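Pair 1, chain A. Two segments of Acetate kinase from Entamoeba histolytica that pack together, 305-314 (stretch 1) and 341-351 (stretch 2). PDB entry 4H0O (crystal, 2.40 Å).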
# COMPACT_ATOMS: atom_id res chain seq x y z
N ALA A 305 -8.41 13.78 -8.60
CA ALA A 305 -7.04 13.77 -8.13
C ALA A 305 -6.96 14.05 -6.63
O ALA A 305 -6.21 13.39 -5.91
CB ALA A 305 -6.20 14.77 -8.91
N PHE A 306 -7.74 15.02 -6.16
CA PHE A 306 -7.77 15.35 -4.74
C PHE A 306 -8.33 14.18 -3.92
O PHE A 306 -7.79 13.84 -2.87
CB PHE A 306 -8.59 16.62 -4.48
CG PHE A 306 -8.66 17.00 -3.02
CD1 PHE A 306 -7.60 17.64 -2.40
CD2 PHE A 306 -9.81 16.75 -2.28
CE1 PHE A 306 -7.67 18.00 -1.06
CE2 PHE A 306 -9.89 17.10 -0.94
CZ PHE A 306 -8.81 17.73 -0.33
N ASP A 307 -9.41 13.57 -4.42
CA ASP A 307 -10.05 12.45 -3.72
C ASP A 307 -9.12 11.24 -3.61
O ASP A 307 -9.02 10.62 -2.55
CB ASP A 307 -11.35 12.05 -4.42
CG ASP A 307 -12.46 13.09 -4.26
OD1 ASP A 307 -12.29 14.03 -3.46
OD2 ASP A 307 -13.50 12.95 -4.94
N VAL A 308 -8.45 10.91 -4.71
CA VAL A 308 -7.51 9.80 -4.74
C VAL A 308 -6.32 10.07 -3.82
O VAL A 308 -5.87 9.18 -3.09
CB VAL A 308 -7.01 9.52 -6.18
CG1 VAL A 308 -5.86 8.52 -6.17
CG2 VAL A 308 -8.15 9.03 -7.06
N TYR A 309 -5.82 11.30 -3.86
CA TYR A 309 -4.70 11.72 -3.01
C TYR A 309 -5.05 11.60 -1.52
O TYR A 309 -4.25 11.08 -0.74
CB TYR A 309 -4.29 13.16 -3.34
CG TYR A 309 -3.25 13.76 -2.42
CD1 TYR A 309 -3.62 14.46 -1.27
CD2 TYR A 309 -1.89 13.64 -2.71
CE1 TYR A 309 -2.66 15.01 -0.43
CE2 TYR A 309 -0.93 14.19 -1.87
CZ TYR A 309 -1.32 14.87 -0.73
OH TYR A 309 -0.37 15.41 0.10
N ILE A 310 -6.23 12.09 -1.15
CA ILE A 310 -6.69 12.05 0.24
C ILE A 310 -6.93 10.61 0.69
O ILE A 310 -6.59 10.23 1.81
CB ILE A 310 -7.98 12.88 0.42
CG1 ILE A 310 -7.68 14.38 0.31
CG2 ILE A 310 -8.64 12.59 1.77
CD1 ILE A 310 -6.69 14.89 1.34
N LYS A 311 -7.52 9.81 -0.20
CA LYS A 311 -7.81 8.41 0.10
C LYS A 311 -6.55 7.64 0.46
O LYS A 311 -6.52 6.90 1.45
CB LYS A 311 -8.51 7.75 -1.09
CG LYS A 311 -8.82 6.27 -0.88
CD LYS A 311 -8.50 5.46 -2.12
CE LYS A 311 -7.02 5.13 -2.20
NZ LYS A 311 -6.75 3.96 -3.08
N GLN A 312 -5.49 7.82 -0.33
CA GLN A 312 -4.24 7.13 -0.09
C GLN A 312 -3.55 7.61 1.19
O GLN A 312 -2.97 6.81 1.92
CB GLN A 312 -3.30 7.28 -1.28
CG GLN A 312 -2.11 6.33 -1.24
CD GLN A 312 -2.52 4.87 -1.21
OE1 GLN A 312 -3.61 4.51 -1.66
NE2 GLN A 312 -1.65 4.02 -0.68
N LEU A 313 -3.63 8.92 1.45
CA LEU A 313 -3.05 9.49 2.66
C LEU A 313 -3.77 8.98 3.90
O LEU A 313 -3.14 8.62 4.89
CB LEU A 313 -3.08 11.02 2.60
CG LEU A 313 -2.54 11.79 3.82
CD1 LEU A 313 -1.15 11.30 4.20
CD2 LEU A 313 -2.50 13.29 3.56
N ALA A 314 -5.10 8.93 3.82
CA ALA A 314 -5.90 8.44 4.93
C ALA A 314 -5.61 6.97 5.21
O ALA A 314 -5.44 6.56 6.36
CB ALA A 314 -7.37 8.65 4.64
N TRP A 341 -4.69 24.17 3.96
CA TRP A 341 -5.59 23.75 5.03
C TRP A 341 -6.66 22.75 4.59
O TRP A 341 -7.17 21.98 5.41
CB TRP A 341 -6.25 24.97 5.70
CG TRP A 341 -7.19 25.71 4.81
CD1 TRP A 341 -6.90 26.79 4.03
CD2 TRP A 341 -8.59 25.45 4.62
NE1 TRP A 341 -8.02 27.21 3.36
CE2 TRP A 341 -9.08 26.40 3.71
CE3 TRP A 341 -9.48 24.49 5.13
CZ2 TRP A 341 -10.41 26.43 3.29
CZ3 TRP A 341 -10.80 24.52 4.72
CH2 TRP A 341 -11.25 25.49 3.81
N GLN A 342 -7.01 22.76 3.30
CA GLN A 342 -8.02 21.85 2.78
C GLN A 342 -7.60 20.39 2.90
O GLN A 342 -8.43 19.51 3.15
CB GLN A 342 -8.36 22.18 1.32
CG GLN A 342 -9.10 23.50 1.11
CD GLN A 342 -8.15 24.66 0.87
OE1 GLN A 342 -6.97 24.59 1.21
NE2 GLN A 342 -8.67 25.73 0.28
N VAL A 343 -6.30 20.12 2.73
CA VAL A 343 -5.77 18.77 2.87
C VAL A 343 -5.88 18.29 4.31
O VAL A 343 -6.33 17.17 4.57
CB VAL A 343 -4.30 18.68 2.38
CG1 VAL A 343 -3.62 17.43 2.91
CG2 VAL A 343 -4.25 18.70 0.86
N ARG A 344 -5.48 19.15 5.25
CA ARG A 344 -5.54 18.82 6.67
C ARG A 344 -6.98 18.58 7.11
O ARG A 344 -7.26 17.65 7.87
CB ARG A 344 -4.92 19.94 7.51
CG ARG A 344 -3.43 20.20 7.24
CD ARG A 344 -2.85 21.19 8.24
NE ARG A 344 -3.49 22.51 8.15
CZ ARG A 344 -2.88 23.61 7.72
NH1 ARG A 344 -1.61 23.56 7.34
NH2 ARG A 344 -3.54 24.76 7.67
N LYS A 345 -7.89 19.42 6.63
CA LYS A 345 -9.31 19.29 6.96
C LYS A 345 -9.86 17.98 6.41
O LYS A 345 -10.57 17.25 7.11
CB LYS A 345 -10.10 20.48 6.41
CG LYS A 345 -11.59 20.46 6.74
CD LYS A 345 -11.83 20.14 8.22
CE LYS A 345 -13.23 20.55 8.65
NZ LYS A 345 -14.25 20.28 7.61
N ALA A 346 -9.53 17.68 5.16
CA ALA A 346 -9.99 16.45 4.53
C ALA A 346 -9.54 15.23 5.32
O ALA A 346 -10.32 14.29 5.54
CB ALA A 346 -9.51 16.37 3.09
N ILE A 347 -8.29 15.24 5.77
CA ILE A 347 -7.75 14.13 6.56
C ILE A 347 -8.44 14.02 7.92
O ILE A 347 -8.88 12.94 8.32
CB ILE A 347 -6.23 14.26 6.74
CG1 ILE A 347 -5.51 14.06 5.41
CG2 ILE A 347 -5.73 13.25 7.76
CD1 ILE A 347 -5.91 12.78 4.69
N CYS A 348 -8.54 15.14 8.63
CA CYS A 348 -9.12 15.14 9.97
C CYS A 348 -10.60 14.73 10.00
O CYS A 348 -11.07 14.16 10.98
CB CYS A 348 -8.91 16.49 10.65
SG CYS A 348 -7.17 16.88 10.99
N ASP A 349 -11.32 15.01 8.91
CA ASP A 349 -12.72 14.59 8.82
C ASP A 349 -12.83 13.08 8.64
O ASP A 349 -13.77 12.46 9.14
CB ASP A 349 -13.44 15.34 7.69
CG ASP A 349 -13.88 16.74 8.09
OD1 ASP A 349 -13.82 17.07 9.30
OD2 ASP A 349 -14.31 17.52 7.21
N LYS A 350 -11.88 12.49 7.92
CA LYS A 350 -11.82 11.04 7.75
C LYS A 350 -11.57 10.35 9.08
O LYS A 350 -12.00 9.22 9.30
CB LYS A 350 -10.69 10.66 6.79
CG LYS A 350 -10.88 11.10 5.34
CD LYS A 350 -12.08 10.41 4.72
CE LYS A 350 -12.33 10.91 3.30
NZ LYS A 350 -13.71 10.60 2.83
N MET A 351 -10.89 11.06 9.98
CA MET A 351 -10.41 10.48 11.23
C MET A 351 -11.10 11.07 12.46
O MET A 351 -10.62 10.90 13.58
CB MET A 351 -8.90 10.66 11.35
CG MET A 351 -8.12 10.09 10.18
SD MET A 351 -6.38 10.54 10.25
CE MET A 351 -5.93 9.91 11.87

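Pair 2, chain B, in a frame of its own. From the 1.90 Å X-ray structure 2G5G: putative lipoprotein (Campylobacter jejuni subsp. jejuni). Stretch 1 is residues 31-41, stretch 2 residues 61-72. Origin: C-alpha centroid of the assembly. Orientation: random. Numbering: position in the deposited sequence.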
# COMPACT_ATOMS: atom_id res chain seq x y z
N SER B 31 -38.16 16.10 11.99
CA SER B 31 -37.40 16.98 12.87
C SER B 31 -36.23 16.23 13.48
O SER B 31 -36.29 15.01 13.62
CB SER B 31 -38.26 17.59 13.96
OG SER B 31 -38.65 16.61 14.89
N PHE B 32 -35.15 16.95 13.78
CA PHE B 32 -34.04 16.41 14.55
C PHE B 32 -34.52 15.68 15.83
O PHE B 32 -34.12 14.54 16.04
CB PHE B 32 -33.01 17.52 14.86
CG PHE B 32 -31.81 17.04 15.63
CD1 PHE B 32 -30.64 16.71 14.98
CD2 PHE B 32 -31.85 16.91 17.02
CE1 PHE B 32 -29.53 16.26 15.69
CE2 PHE B 32 -30.75 16.46 17.74
CZ PHE B 32 -29.58 16.14 17.06
N GLU B 33 -35.40 16.32 16.62
CA GLU B 33 -35.98 15.69 17.84
C GLU B 33 -36.71 14.37 17.51
O GLU B 33 -36.49 13.37 18.19
CB GLU B 33 -36.97 16.65 18.52
CG GLU B 33 -36.68 16.95 20.00
CD GLU B 33 -37.78 17.85 20.64
OE1 GLU B 33 -37.48 19.01 21.01
OE2 GLU B 33 -38.94 17.39 20.75
N ASP B 34 -37.59 14.37 16.49
CA ASP B 34 -38.27 13.14 16.04
C ASP B 34 -37.31 12.05 15.51
O ASP B 34 -37.56 10.87 15.73
CB ASP B 34 -39.35 13.44 14.99
CG ASP B 34 -40.60 14.11 15.60
OD1 ASP B 34 -40.65 14.35 16.84
OD2 ASP B 34 -41.52 14.38 14.84
N MSE B 35 -36.22 12.43 14.84
CA MSE B 35 -35.20 11.43 14.45
C MSE B 35 -34.57 10.81 15.71
O MSE B 35 -34.45 9.58 15.81
CB MSE B 35 -34.11 12.01 13.55
CG MSE B 35 -33.10 10.97 13.13
SE MSE B 35 -31.51 11.66 12.36
CE MSE B 35 -30.74 12.73 13.83
N ILE B 36 -34.19 11.65 16.67
CA ILE B 36 -33.65 11.16 17.94
C ILE B 36 -34.56 10.14 18.64
O ILE B 36 -34.09 9.09 19.08
CB ILE B 36 -33.29 12.34 18.91
CG1 ILE B 36 -32.18 13.23 18.29
CG2 ILE B 36 -32.96 11.84 20.32
CD1 ILE B 36 -30.84 12.56 18.03
N LEU B 37 -35.86 10.44 18.74
CA LEU B 37 -36.80 9.53 19.40
C LEU B 37 -36.79 8.17 18.70
O LEU B 37 -36.85 7.13 19.34
CB LEU B 37 -38.21 10.13 19.44
CG LEU B 37 -38.40 11.47 20.18
CD1 LEU B 37 -39.86 11.95 20.11
CD2 LEU B 37 -37.92 11.37 21.62
N GLU B 38 -36.66 8.18 17.38
CA GLU B 38 -36.56 6.91 16.64
C GLU B 38 -35.23 6.21 16.86
O GLU B 38 -35.20 4.99 17.06
CB GLU B 38 -36.82 7.12 15.14
CG GLU B 38 -38.17 7.78 14.83
CD GLU B 38 -39.32 7.01 15.41
OE1 GLU B 38 -39.33 5.77 15.38
OE2 GLU B 38 -40.25 7.65 15.94
N LEU B 39 -34.13 6.95 16.83
CA LEU B 39 -32.79 6.36 17.02
C LEU B 39 -32.64 5.70 18.37
O LEU B 39 -31.96 4.68 18.50
CB LEU B 39 -31.68 7.41 16.87
CG LEU B 39 -31.52 8.13 15.51
CD1 LEU B 39 -30.27 8.93 15.55
CD2 LEU B 39 -31.46 7.12 14.36
N LEU B 40 -33.27 6.28 19.37
CA LEU B 40 -33.24 5.75 20.72
C LEU B 40 -33.82 4.32 20.81
O LEU B 40 -33.49 3.56 21.72
CB LEU B 40 -34.08 6.68 21.61
CG LEU B 40 -33.43 7.66 22.60
CD1 LEU B 40 -31.88 7.70 22.66
CD2 LEU B 40 -34.08 9.05 22.60
N LYS B 41 -34.68 3.96 19.86
CA LYS B 41 -35.29 2.62 19.80
C LYS B 41 -34.30 1.54 19.31
O LYS B 41 -34.50 0.34 19.53
CB LYS B 41 -36.49 2.64 18.88
CG LYS B 41 -37.55 3.66 19.26
CD LYS B 41 -38.70 3.63 18.26
CE LYS B 41 -39.92 4.37 18.85
NZ LYS B 41 -40.92 4.63 17.79
N VAL B 61 -21.60 15.60 16.91
CA VAL B 61 -21.71 16.11 18.28
C VAL B 61 -23.15 16.35 18.68
O VAL B 61 -23.56 15.97 19.78
CB VAL B 61 -20.79 17.38 18.49
CG1 VAL B 61 -21.09 18.08 19.83
CG2 VAL B 61 -19.34 17.02 18.36
N MSE B 62 -23.95 16.93 17.78
CA MSE B 62 -25.35 17.20 18.05
C MSE B 62 -26.13 15.92 18.29
O MSE B 62 -26.93 15.83 19.24
CB MSE B 62 -25.98 17.96 16.89
CG MSE B 62 -25.42 19.38 16.73
SE MSE B 62 -26.15 20.22 15.10
CE MSE B 62 -28.03 19.83 15.37
N ILE B 63 -25.93 14.94 17.42
CA ILE B 63 -26.66 13.66 17.53
C ILE B 63 -26.17 12.94 18.81
O ILE B 63 -26.98 12.52 19.63
CB ILE B 63 -26.40 12.76 16.31
CG1 ILE B 63 -26.94 13.42 15.03
CG2 ILE B 63 -27.05 11.34 16.54
CD1 ILE B 63 -26.37 12.77 13.73
N PHE B 64 -24.86 12.80 18.97
CA PHE B 64 -24.36 12.15 20.20
C PHE B 64 -24.94 12.80 21.46
O PHE B 64 -25.50 12.12 22.31
CB PHE B 64 -22.83 12.06 20.26
CG PHE B 64 -22.29 11.47 21.55
CD1 PHE B 64 -21.74 12.30 22.52
CD2 PHE B 64 -22.38 10.10 21.82
CE1 PHE B 64 -21.26 11.79 23.72
CE2 PHE B 64 -21.91 9.57 23.04
CZ PHE B 64 -21.34 10.42 23.99
N ASN B 65 -24.82 14.12 21.56
CA ASN B 65 -25.30 14.83 22.75
C ASN B 65 -26.76 14.53 23.03
O ASN B 65 -27.13 14.37 24.20
CB ASN B 65 -25.14 16.35 22.60
CG ASN B 65 -23.72 16.85 22.92
OD1 ASN B 65 -22.82 16.12 23.32
ND2 ASN B 65 -23.54 18.14 22.73
N ALA B 66 -27.62 14.50 22.01
CA ALA B 66 -29.05 14.31 22.29
C ALA B 66 -29.32 12.88 22.77
O ALA B 66 -30.18 12.64 23.64
CB ALA B 66 -29.92 14.66 21.07
N LEU B 67 -28.60 11.93 22.20
CA LEU B 67 -28.84 10.53 22.54
C LEU B 67 -28.29 10.26 23.95
O LEU B 67 -28.94 9.59 24.73
CB LEU B 67 -28.15 9.61 21.54
CG LEU B 67 -28.61 9.59 20.07
CD1 LEU B 67 -27.55 8.85 19.26
CD2 LEU B 67 -29.91 8.87 19.93
N GLU B 68 -27.09 10.77 24.22
CA GLU B 68 -26.37 10.60 25.50
C GLU B 68 -27.17 11.15 26.66
O GLU B 68 -27.30 10.49 27.70
CB GLU B 68 -24.96 11.25 25.44
CG GLU B 68 -24.17 11.40 26.80
CD GLU B 68 -23.91 10.07 27.47
OE1 GLU B 68 -24.16 9.02 26.81
OE2 GLU B 68 -23.45 10.07 28.64
N GLY B 69 -27.71 12.36 26.47
CA GLY B 69 -28.51 13.03 27.50
C GLY B 69 -29.74 12.23 27.86
O GLY B 69 -30.05 12.00 29.05
N ASN B 70 -30.47 11.78 26.85
CA ASN B 70 -31.65 10.97 27.12
C ASN B 70 -31.32 9.64 27.81
O ASN B 70 -31.98 9.26 28.75
CB ASN B 70 -32.44 10.70 25.84
CG ASN B 70 -33.63 9.80 26.09
OD1 ASN B 70 -34.74 10.27 26.35
ND2 ASN B 70 -33.39 8.49 26.05
N LEU B 71 -30.30 8.95 27.33
CA LEU B 71 -30.01 7.61 27.84
C LEU B 71 -29.39 7.65 29.24
O LEU B 71 -29.77 6.87 30.12
CB LEU B 71 -29.13 6.88 26.85
CG LEU B 71 -29.91 6.58 25.56
CD1 LEU B 71 -28.93 6.12 24.50
CD2 LEU B 71 -31.15 5.61 25.76
N SER B 72 -28.51 8.60 29.49
CA SER B 72 -27.94 8.72 30.82
C SER B 72 -29.02 9.08 31.87
O SER B 72 -29.01 8.59 33.01
CB SER B 72 -26.77 9.70 30.81
OG SER B 72 -27.27 10.99 30.53

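Two helices that cross at a moderate angle present each other with a fixed pattern of ridges and hollows, and pairs 1 and 2 illustrate how far the side chains filling that pattern may vary. In pair 1 the helix axes approach to 10.0 Å and cross at -53°; in pair 2 the values are 10.1 Å and -55°. Fourteen central residues superpose with an RMSD of 0.3 Å. No hydrogen bond links the two stretches in either pair, so both contacts rest on apolar packing.

The heart of the arrangement is nearly the same. A:Ile310 and B:Ile36 coincide, both with chi1 and chi2 in m, and each reaches a matched alanine: A:Ile310 CD1 lies 3.6 Å from A:Ala346 CB, and B:Ile36 CD1 lies 3.8 Å from B:Ala66 CB. A matched phenylalanine, A:Phe306 or B:Phe32, flanks this center with chi1 in t. Its ring edge meets a backbone carbonyl, with A:Phe306 CZ 3.9 Å from A:Gln342 O and B:Phe32 CZ 3.4 Å from B:Met62 O.

From the second stretch, a branched aliphatic side chain acts as a knob in both pairs. A:Val343 sits among A:Phe306, A:Tyr309, A:Ile310 and A:Leu313; B:Ile63 sits among the matching B:Phe32, B:Met35, B:Ile36 and B:Leu39. One wall of the hole is aromatic in pair 1 and a selenomethionine in pair 2, yet the reach is similar: A:Tyr309 CE1 is 4.2 Å from A:Val343 CG2, and B:Met35 CE is 4.0 Å from B:Ile63 CG1.

One turn further along the second helix, A:Ile347 is matched by B:Leu67. A:Ile347 brings CG1 within 3.6 Å of A:Leu313 CD2, whereas B:Leu67 places CD2 3.8 Å from B:Leu39 CB. The two matched leucines adopt different rotamers, t,p for A:Leu313 and m,t for B:Leu39, and the closest atom pair differs as well.

The clearest divergence lies at A:Ala314 and B:Leu40. The alanine contributes little bulk; A:Lys350 CG lies 4.3 Å from A:Ala314 CB, and A:Ile347 CD1 lies 4.4 Å from the same CB. In pair 2 the bulk comes from the first stretch instead: B:Leu40 CD1 packs 3.6 Å from B:Leu67 CD2 and 3.7 Å from B:Leu71 CG, while B:Leu40 CG lies 3.5 Å from B:Asn70 ND2. A shared backbone arrangement thus brings many of the same positions together, while the side chains that supply the volume differ.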